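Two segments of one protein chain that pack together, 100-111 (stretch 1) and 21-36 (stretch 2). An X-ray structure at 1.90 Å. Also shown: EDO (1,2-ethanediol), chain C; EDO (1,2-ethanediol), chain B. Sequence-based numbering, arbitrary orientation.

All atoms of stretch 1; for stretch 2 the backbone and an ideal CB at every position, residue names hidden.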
# COMPACT_ATOMS: atom_id res chain seq x y z
N GLN A 100 -6.96 7.88 7.88
CA GLN A 100 -7.23 8.54 9.15
C GLN A 100 -7.93 9.90 8.94
O GLN A 100 -7.45 10.76 8.17
CB GLN A 100 -5.92 8.75 9.96
CG GLN A 100 -6.19 9.49 11.30
CD GLN A 100 -4.90 9.74 12.07
OE1 GLN A 100 -3.81 9.89 11.48
NE2 GLN A 100 -5.01 9.87 13.38
N SER A 101 -9.07 10.05 9.63
CA SER A 101 -9.90 11.27 9.60
C SER A 101 -10.44 11.60 8.20
O SER A 101 -10.81 12.73 7.93
CB SER A 101 -9.12 12.50 10.12
OG SER A 101 -8.61 12.21 11.41
N ARG A 102 -10.42 10.65 7.29
CA ARG A 102 -11.03 10.87 5.99
C ARG A 102 -12.37 10.18 6.10
O ARG A 102 -12.49 8.99 5.92
CB ARG A 102 -10.19 10.31 4.87
CG ARG A 102 -8.86 11.06 4.58
CD ARG A 102 -8.76 11.74 3.18
NE ARG A 102 -9.62 12.90 3.23
CZ ARG A 102 -9.23 14.16 3.49
NH1 ARG A 102 -10.14 15.12 3.60
NH2 ARG A 102 -7.94 14.48 3.59
N ARG A 103 -13.37 10.96 6.45
CA ARG A 103 -14.71 10.47 6.76
C ARG A 103 -15.48 10.36 5.43
O ARG A 103 -16.26 9.44 5.24
CB ARG A 103 -15.44 11.43 7.76
CG ARG A 103 -14.88 11.54 9.19
CD ARG A 103 -14.07 10.31 9.58
NE ARG A 103 -14.76 9.28 10.37
CZ ARG A 103 -14.27 8.77 11.51
NH1 ARG A 103 -13.11 9.21 11.99
NH2 ARG A 103 -14.93 7.82 12.17
N ASP A 104 -15.18 11.26 4.49
CA ASP A 104 -15.98 11.40 3.27
C ASP A 104 -15.77 10.33 2.21
O ASP A 104 -16.71 9.96 1.54
CB ASP A 104 -15.71 12.75 2.67
CG ASP A 104 -15.53 13.80 3.73
OD1 ASP A 104 -14.36 14.13 4.02
OD2 ASP A 104 -16.57 14.22 4.31
N ASP A 105 -14.56 9.80 2.09
CA ASP A 105 -14.25 8.97 0.97
C ASP A 105 -13.47 7.69 1.37
O ASP A 105 -12.79 7.68 2.40
CB ASP A 105 -13.41 9.79 0.01
CG ASP A 105 -13.88 9.68 -1.41
OD1 ASP A 105 -14.36 8.56 -1.80
OD2 ASP A 105 -13.77 10.70 -2.14
N ARG A 106 -13.59 6.63 0.55
CA ARG A 106 -12.75 5.44 0.73
C ARG A 106 -11.34 5.63 0.15
O ARG A 106 -11.19 5.87 -1.06
CB ARG A 106 -13.39 4.22 0.06
CG ARG A 106 -14.81 3.87 0.62
CD ARG A 106 -15.54 2.89 -0.30
NE ARG A 106 -16.75 2.35 0.36
CZ ARG A 106 -17.99 2.83 0.26
NH1 ARG A 106 -18.27 3.89 -0.50
NH2 ARG A 106 -18.99 2.26 0.91
N MET A 107 -10.33 5.45 0.99
CA MET A 107 -8.91 5.65 0.51
C MET A 107 -8.35 4.42 -0.16
O MET A 107 -7.35 4.46 -0.88
CB MET A 107 -7.99 6.15 1.61
CG MET A 107 -8.35 7.59 2.08
SD MET A 107 -8.21 8.79 0.64
CE MET A 107 -9.87 9.04 0.09
N HIS A 108 -9.02 3.28 0.03
CA HIS A 108 -8.70 2.10 -0.76
C HIS A 108 -9.75 1.89 -1.86
O HIS A 108 -10.93 1.63 -1.54
CB HIS A 108 -8.57 0.85 0.14
CG HIS A 108 -8.64 -0.43 -0.62
ND1 HIS A 108 -7.70 -0.81 -1.58
CD2 HIS A 108 -9.61 -1.44 -0.61
CE1 HIS A 108 -8.08 -2.00 -2.15
NE2 HIS A 108 -9.24 -2.40 -1.56
N GLN A 109 -9.36 2.01 -3.13
CA GLN A 109 -10.27 1.77 -4.29
C GLN A 109 -9.49 1.01 -5.31
O GLN A 109 -8.35 1.40 -5.66
CB GLN A 109 -10.81 3.08 -4.90
CG GLN A 109 -11.72 3.81 -3.90
CD GLN A 109 -12.32 5.11 -4.44
OE1 GLN A 109 -12.66 5.16 -5.60
NE2 GLN A 109 -12.48 6.14 -3.59
N ARG A 110 -10.09 -0.10 -5.80
CA ARG A 110 -9.46 -0.93 -6.81
C ARG A 110 -9.19 -0.14 -8.07
O ARG A 110 -10.00 0.72 -8.47
CB ARG A 110 -10.35 -2.14 -7.20
CG ARG A 110 -10.55 -3.16 -6.08
CD ARG A 110 -9.26 -3.80 -5.53
NE ARG A 110 -8.35 -4.27 -6.56
CZ ARG A 110 -8.63 -5.26 -7.37
NH1 ARG A 110 -9.76 -5.91 -7.23
NH2 ARG A 110 -7.79 -5.63 -8.29
N GLY A 111 -8.07 -0.46 -8.71
CA GLY A 111 -7.77 0.10 -10.05
C GLY A 111 -6.93 1.37 -9.96
O GLY A 111 -6.48 1.85 -10.98
N UNK A 21 -5.15 -8.86 1.04
CA UNK A 21 -5.05 -7.50 1.56
C UNK A 21 -6.27 -6.69 1.11
O UNK A 21 -6.81 -5.92 1.87
CB UNK A 21 -3.75 -6.83 1.09
N UNK A 22 -6.69 -6.86 -0.14
CA UNK A 22 -7.88 -6.17 -0.63
C UNK A 22 -9.12 -6.49 0.27
O UNK A 22 -9.90 -5.59 0.61
CB UNK A 22 -8.15 -6.57 -2.08
N UNK A 23 -9.34 -7.80 0.57
CA UNK A 23 -10.48 -8.24 1.36
C UNK A 23 -10.34 -7.69 2.81
O UNK A 23 -11.29 -7.17 3.39
CB UNK A 23 -10.58 -9.77 1.35
N UNK A 24 -9.14 -7.77 3.39
CA UNK A 24 -8.96 -7.32 4.76
C UNK A 24 -9.14 -5.77 4.88
O UNK A 24 -9.78 -5.28 5.81
CB UNK A 24 -7.57 -7.74 5.26
N UNK A 25 -8.55 -4.99 3.97
CA UNK A 25 -8.67 -3.51 4.01
C UNK A 25 -10.15 -3.15 3.75
O UNK A 25 -10.67 -2.23 4.40
CB UNK A 25 -7.76 -2.85 2.98
N UNK A 26 -10.84 -3.87 2.85
CA UNK A 26 -12.28 -3.54 2.61
C UNK A 26 -13.08 -3.70 3.91
O UNK A 26 -13.99 -2.89 4.18
CB UNK A 26 -12.87 -4.44 1.52
N UNK A 27 -12.78 -4.77 4.67
CA UNK A 27 -13.45 -5.03 5.94
C UNK A 27 -13.21 -3.91 6.91
O UNK A 27 -14.16 -3.40 7.51
CB UNK A 27 -12.98 -6.35 6.54
N UNK A 28 -11.94 -3.54 7.10
CA UNK A 28 -11.62 -2.49 8.06
C UNK A 28 -12.21 -1.16 7.58
O UNK A 28 -12.74 -0.37 8.37
CB UNK A 28 -10.11 -2.37 8.25
N UNK A 29 -12.11 -0.92 6.28
CA UNK A 29 -12.59 0.33 5.70
C UNK A 29 -14.12 0.49 5.92
O UNK A 29 -14.61 1.59 6.29
CB UNK A 29 -12.26 0.37 4.21
N UNK A 30 -14.88 -0.58 5.68
CA UNK A 30 -16.36 -0.50 5.88
C UNK A 30 -16.67 -0.29 7.38
O UNK A 30 -17.54 0.51 7.76
CB UNK A 30 -17.05 -1.77 5.37
N UNK A 31 -15.92 -0.98 8.25
CA UNK A 31 -16.08 -0.80 9.73
C UNK A 31 -15.75 0.68 10.09
O UNK A 31 -16.47 1.30 10.88
CB UNK A 31 -15.17 -1.76 10.50
N UNK A 32 -14.72 1.29 9.49
CA UNK A 32 -14.37 2.68 9.81
C UNK A 32 -15.45 3.63 9.35
O UNK A 32 -15.75 4.61 10.04
CB UNK A 32 -13.03 3.06 9.17
N UNK A 33 -16.00 3.34 8.17
CA UNK A 33 -17.15 4.07 7.61
C UNK A 33 -18.35 4.09 8.57
O UNK A 33 -18.98 5.15 8.75
CB UNK A 33 -17.57 3.44 6.28
N UNK A 34 -18.65 2.92 9.15
CA UNK A 34 -19.70 2.75 10.18
C UNK A 34 -19.26 3.26 11.58
O UNK A 34 -20.03 3.18 12.51
CB UNK A 34 -20.09 1.27 10.28
N UNK A 35 -18.05 3.78 11.73
CA UNK A 35 -17.56 4.22 13.05
C UNK A 35 -17.55 3.05 14.04
O UNK A 35 -17.75 3.23 15.24
CB UNK A 35 -18.43 5.36 13.59
N UNK A 36 -17.31 1.83 13.55
CA UNK A 36 -17.17 0.67 14.40
C UNK A 36 -15.90 0.80 15.30
O UNK A 36 -14.77 1.11 14.81
CB UNK A 36 -17.11 -0.59 13.54
C1 EDO C . -12.38 -1.27 -3.27
O1 EDO C . -12.58 -0.73 -4.61
C2 EDO C . -13.49 -0.80 -2.34
O2 EDO C . -13.37 0.62 -2.27
C1 EDO B . -8.03 5.86 -11.79
O1 EDO B . -8.28 4.46 -11.79
C2 EDO B . -7.20 6.22 -13.02
O2 EDO B . -5.81 6.02 -12.73

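Stretch 2 is helical from 21 to 33, and stretch 1 runs beside it as an irregular run of chain, so only some positions of each turn meet it.

Position 21 points sideways with nothing of stretch 1 in reach; any helix-compatible residue would do, and it is V21.

Position 22 points toward stretch 1. Its ideal CB lies 4.3 Å from H108 NE2, with R110 CD at 4.6 Å from the same CB. An imidazole nitrogen and a nearby arginine favour a short acceptor: aspartate, asparagine, perhaps serine. The deposited D22 takes a hydrogen bond from H108 NE2 to its OD1 at 2.8 Å, at the edge of the ring. R110 NE stays 4.4 Å from D22 OD1, too far for a salt bridge, but a water accepts from R110 NH1 and donates to D22 OD2.

Positions 23 and 24 offer stretch 1 nothing, and polar residues are reasonable. Q23 and R24 instead bond to 27 within the helix.

Position 25 points toward the imidazole, its ideal CB 4.3 Å from H108 CD2. A compact aliphatic group suits this site, valine, alanine or isoleucine among others. V25 lies over one face of the ring, and its CG1 reaches 3.4 Å from H108 CB.

Position 26 points sideways, so a long chain could turn back while a short one would touch little. R26 does so: its CG packs at the ring edge, 4.1 Å from H108 CD2, and its NE forms a salt bridge with D22 OD1 at 3.1 Å, helping to hold the carboxylate that H108 uses. An ethanediol carbon lies over one face of its guanidinium.

Positions 27 and 28 are out of reach and weakly constrained from here; they are E27 and I28.

Position 29 points toward stretch 1, but its ideal CB has no atom of it within 5.5 Å. A longer side chain is needed, and the backbone N and O of H108 ask for both a donor and an acceptor. Glutamine answers especially well. H108 N donates to Q29 OE1 at 3.0 Å, and Q29 NE2 donates to H108 O at 3.1 Å, so one side-chain amide meets both the backbone N and the backbone O of H108.

Position 30 points sideways, its ideal CB clear of stretch 1; a long acid could turn back toward the R106 guanidinium, glutamate better than aspartate. E30 OE1 makes a long salt bridge, 4.0 Å from R106 NH2, and a water links it to R106 NE.

Position 31 is out of reach and its helical angles do not demand glycine; it is G31.

Position 32 also points sideways, but a long side chain could reach S101 N and the R103 guanidinium. An aromatic with a terminal acceptor fits: S101 N donates to Y32 OH at 3.0 Å, while R103 lies over the ring in an off-centre cation-pi contact.

Position 33 points sideways with open space at its ideal CB, so many polar residues would suit; R106 gives no reason to prefer a base. R33 nevertheless brings NE 3.6 Å from R106 NH2, like charges, while its NH2 salt-bridges E30 OE2 at 2.7 Å. Position 34 points away: L34.

At position 35 the positive phi favours glycine or asparagine, yet R103 NH2 invites an acid. D35 OD1 bridges R103 NH2 at 3.1 Å. Position 36, out of reach, precedes another helix; N36 caps it.

Stretch 2 21-36: VDQRVREIQEGYRLDN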
# COMPACT_ATOMS: atom_id res chain seq x y z
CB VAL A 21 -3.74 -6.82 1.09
CG1 VAL A 21 -3.78 -5.29 1.32
CG2 VAL A 21 -2.55 -7.47 1.78
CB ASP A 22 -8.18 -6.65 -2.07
CG ASP A 22 -9.53 -6.17 -2.55
OD1 ASP A 22 -9.85 -4.95 -2.53
OD2 ASP A 22 -10.31 -7.03 -2.92
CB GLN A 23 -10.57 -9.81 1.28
CG GLN A 23 -11.77 -10.43 1.97
CD GLN A 23 -13.09 -9.76 1.57
OE1 GLN A 23 -13.38 -9.54 0.37
NE2 GLN A 23 -13.89 -9.41 2.58
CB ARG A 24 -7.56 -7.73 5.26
CG ARG A 24 -7.37 -7.37 6.75
CD ARG A 24 -8.17 -8.35 7.65
NE ARG A 24 -8.08 -7.90 9.04
CZ ARG A 24 -9.05 -7.30 9.72
NH1 ARG A 24 -10.23 -7.14 9.17
NH2 ARG A 24 -8.83 -6.89 10.97
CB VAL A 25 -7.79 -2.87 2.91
CG1 VAL A 25 -8.14 -1.42 2.70
CG2 VAL A 25 -6.31 -3.06 3.21
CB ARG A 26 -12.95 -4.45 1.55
CG ARG A 26 -12.54 -4.15 0.12
CD ARG A 26 -13.23 -5.23 -0.76
NE ARG A 26 -12.88 -5.13 -2.15
CZ ARG A 26 -13.72 -4.63 -3.06
NH1 ARG A 26 -14.89 -4.17 -2.65
NH2 ARG A 26 -13.39 -4.57 -4.37
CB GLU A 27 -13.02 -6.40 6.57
CG GLU A 27 -13.66 -7.56 5.82
CD GLU A 27 -12.87 -8.85 6.02
OE1 GLU A 27 -11.88 -8.82 6.80
OE2 GLU A 27 -13.23 -9.89 5.41
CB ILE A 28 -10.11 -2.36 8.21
CG1 ILE A 28 -9.52 -3.66 8.84
CG2 ILE A 28 -9.79 -1.20 9.13
CD1 ILE A 28 -7.97 -3.69 8.84
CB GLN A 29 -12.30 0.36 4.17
CG GLN A 29 -12.80 1.63 3.47
CD GLN A 29 -12.10 1.77 2.11
OE1 GLN A 29 -11.28 2.64 1.96
NE2 GLN A 29 -12.43 0.91 1.11
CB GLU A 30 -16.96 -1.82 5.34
CG GLU A 30 -18.43 -1.99 5.59
CD GLU A 30 -19.26 -0.95 4.83
OE1 GLU A 30 -18.69 -0.12 4.05
OE2 GLU A 30 -20.48 -0.99 5.03
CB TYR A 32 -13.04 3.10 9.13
CG TYR A 32 -12.48 4.43 9.58
CD1 TYR A 32 -12.05 4.61 10.89
CD2 TYR A 32 -12.33 5.52 8.68
CE1 TYR A 32 -11.52 5.80 11.32
CE2 TYR A 32 -11.77 6.73 9.10
CZ TYR A 32 -11.36 6.87 10.43
OH TYR A 32 -10.81 8.04 10.94
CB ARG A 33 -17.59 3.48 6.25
CG ARG A 33 -18.64 4.37 5.59
CD ARG A 33 -19.13 3.82 4.25
NE ARG A 33 -19.90 2.57 4.43
CZ ARG A 33 -21.20 2.51 4.74
NH1 ARG A 33 -21.92 3.63 4.90
NH2 ARG A 33 -21.81 1.31 4.88
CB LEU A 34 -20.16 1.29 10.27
CG LEU A 34 -20.87 0.80 8.97
CD1 LEU A 34 -21.19 -0.70 8.99
CD2 LEU A 34 -22.13 1.62 8.59
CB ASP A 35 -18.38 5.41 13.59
CG ASP A 35 -17.58 6.29 14.57
OD1 ASP A 35 -16.32 6.36 14.50
OD2 ASP A 35 -18.22 6.91 15.44
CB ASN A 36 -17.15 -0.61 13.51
CG ASN A 36 -16.97 -1.88 14.29
OD1 ASN A 36 -16.05 -2.05 15.06
ND2 ASN A 36 -17.84 -2.82 14.04
O HOH W 1 -11.70 -6.35 -5.10
O HOH W 2 -16.51 0.58 2.53
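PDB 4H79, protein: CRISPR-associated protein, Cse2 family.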